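Local coordinates for prephenate dehydrogenase (Aquifex aeolicus, PDB 2G5C), which catalyses the NAD(+)-dependent oxidative decarboxylation of prephenate to 3-(4-hydroxyphenyl)pyruvate, a step of tyrosine biosynthesis, at the interface of chains A and B. Sequence-based numbering; all coordinates share one arbitrary frame. Chains: chain A/B, prephenate dehydrogenase.

The interface of chains A and B. Residues chain A 189, 192-193, 196; chain B 248, 251-252, 255, 270.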
loop_
_atom_site.group_PDB
_atom_site.type_symbol
_atom_site.label_atom_id
_atom_site.label_comp_id
_atom_site.label_asym_id
_atom_site.label_seq_id
_atom_site.Cartn_x
_atom_site.Cartn_y
_atom_site.Cartn_z
ATOM N N ALA A 189 -10.086 -0.105 4.988
ATOM C CA ALA A 189 -11.390 -0.026 4.337
ATOM C C ALA A 189 -11.199 0.270 2.848
ATOM O O ALA A 189 -11.881 -0.294 1.985
ATOM C CB ALA A 189 -12.226 1.066 4.979
ATOM N N PHE A 192 -9.991 -2.895 0.990
ATOM C CA PHE A 192 -11.093 -3.842 0.804
ATOM C C PHE A 192 -11.945 -3.368 -0.374
ATOM O O PHE A 192 -12.359 -4.165 -1.218
ATOM C CB PHE A 192 -11.959 -3.920 2.067
ATOM C CG PHE A 192 -11.317 -4.661 3.208
ATOM C CD1 PHE A 192 -10.932 -5.991 3.065
ATOM C CD2 PHE A 192 -11.118 -4.037 4.440
ATOM C CE1 PHE A 192 -10.356 -6.697 4.139
ATOM C CE2 PHE A 192 -10.545 -4.729 5.520
ATOM C CZ PHE A 192 -10.163 -6.062 5.369
ATOM N N ALA A 193 -12.201 -2.063 -0.426
ATOM C CA ALA A 193 -13.006 -1.485 -1.496
ATOM C C ALA A 193 -12.316 -1.601 -2.857
ATOM O O ALA A 193 -12.971 -1.821 -3.867
ATOM C CB ALA A 193 -13.316 -0.022 -1.192
ATOM N N ASP A 196 -12.870 -5.011 -4.110
ATOM C CA ASP A 196 -14.230 -5.156 -4.618
ATOM C C ASP A 196 -14.316 -4.525 -6.002
ATOM O O ASP A 196 -14.972 -5.056 -6.906
ATOM C CB ASP A 196 -15.234 -4.482 -3.680
ATOM C CG ASP A 196 -16.666 -4.742 -4.087
ATOM O OD1 ASP A 196 -17.121 -5.899 -3.933
ATOM O OD2 ASP A 196 -17.333 -3.797 -4.568
ATOM N N PHE B 248 -14.823 2.839 -8.175
ATOM C CA PHE B 248 -14.254 2.629 -6.856
ATOM C C PHE B 248 -15.176 3.210 -5.788
ATOM O O PHE B 248 -15.420 2.581 -4.766
ATOM C CB PHE B 248 -12.876 3.298 -6.762
ATOM C CG PHE B 248 -12.327 3.368 -5.363
ATOM C CD1 PHE B 248 -11.900 2.218 -4.707
ATOM C CD2 PHE B 248 -12.279 4.584 -4.683
ATOM C CE1 PHE B 248 -11.439 2.272 -3.395
ATOM C CE2 PHE B 248 -11.819 4.654 -3.367
ATOM C CZ PHE B 248 -11.400 3.494 -2.720
ATOM N N SER B 251 -17.995 1.004 -5.029
ATOM C CA SER B 251 -17.607 -0.101 -4.154
ATOM C C SER B 251 -17.415 0.368 -2.714
ATOM O O SER B 251 -17.853 -0.299 -1.780
ATOM C CB SER B 251 -16.311 -0.755 -4.649
ATOM O OG SER B 251 -16.535 -1.498 -5.836
ATOM N N LEU B 252 -16.755 1.512 -2.535
ATOM C CA LEU B 252 -16.520 2.048 -1.199
ATOM C C LEU B 252 -17.833 2.451 -0.540
ATOM O O LEU B 252 -18.023 2.258 0.660
ATOM C CB LEU B 252 -15.577 3.258 -1.260
ATOM C CG LEU B 252 -15.280 4.014 0.044
ATOM C CD1 LEU B 252 -14.740 3.077 1.109
ATOM C CD2 LEU B 252 -14.272 5.114 -0.241
ATOM N N LEU B 255 -19.499 -0.540 0.851
ATOM C CA LEU B 255 -18.880 -0.962 2.099
ATOM C C LEU B 255 -19.397 -0.040 3.203
ATOM O O LEU B 255 -19.738 -0.484 4.294
ATOM C CB LEU B 255 -17.354 -0.851 1.995
ATOM C CG LEU B 255 -16.556 -1.058 3.287
ATOM C CD1 LEU B 255 -16.803 -2.462 3.835
ATOM C CD2 LEU B 255 -15.076 -0.846 3.006
ATOM N N TYR B 270 -18.150 -9.338 2.252
ATOM C CA TYR B 270 -17.500 -8.312 1.443
ATOM C C TYR B 270 -15.991 -8.337 1.693
ATOM O O TYR B 270 -15.199 -8.339 0.750
ATOM C CB TYR B 270 -18.057 -6.931 1.802
ATOM C CG TYR B 270 -17.557 -5.782 0.945
ATOM C CD1 TYR B 270 -18.396 -5.162 0.022
ATOM C CD2 TYR B 270 -16.261 -5.283 1.092
ATOM C CE1 TYR B 270 -17.965 -4.065 -0.730
ATOM C CE2 TYR B 270 -15.821 -4.188 0.341
ATOM C CZ TYR B 270 -16.677 -3.586 -0.561
ATOM O OH TYR B 270 -16.263 -2.486 -1.274
HETATM O O HOH W 1 -13.019 -6.695 0.027
#
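Helix 173-201 of chain A crosses helix 238-260 of chain B steeply, the two running in broadly opposed directions, and at A:Ala193 and B:Leu252 the backbones come so near that their CA atoms are 5.0 Å apart. The small side chain of A:Ala193 permits this approach: its CB rests on the backbone of B:Leu252 and comes obliquely to within 3.7 Å of CE1 of the B:Phe248 ring. One turn earlier along the chain A helix, A:Ala189 offers its carbonyl O and CB to the CD2 branch of B:Leu255, whose CD1 branch turns back to cover one face of B:Tyr270 near the rim.

Helix 264-272 of chain B brings B:Tyr270 in from the flank. With CG anti to the backbone N (chi1 -175°), its ring passes beside the backbone carbonyl of A:Phe192, CE2 toward that oxygen, and into the crossing. The hydroxyl OH lies beside the backbone of A:Ala193 and hydrogen-bonds to the carbonyl O of B:Ser251 at 2.8 Å, from well above the carbonyl plane, tying two helices of chain B together.

The opposite ring face meets A:Asp196, whose CB is 3.6 Å from CZ of B:Tyr270. Its carboxylate lies over the CE1 rim, tilted 25° from the ring plane. Carboxylate OD2 accepts a 2.7 Å hydrogen bond from OG of B:Ser251 on its anti side, 18° out of plane, which should help fix the carboxylate's rotation. A leucine in place of B:Tyr270 would probably leave the B:Ser251 carbonyl without its hydroxyl partner and A:Asp196 without the flat surface it leans on.

Beyond the CE2 rim of the ring, a water bridges the two backbones, 2.9 Å from A:Phe192 O and 2.8 Å from B:Tyr270 O. Repeated by two-fold symmetry, this mixed apolar and polar packing of helices from the family's dimerization region helps hold the two subunits of the dehydrogenase together.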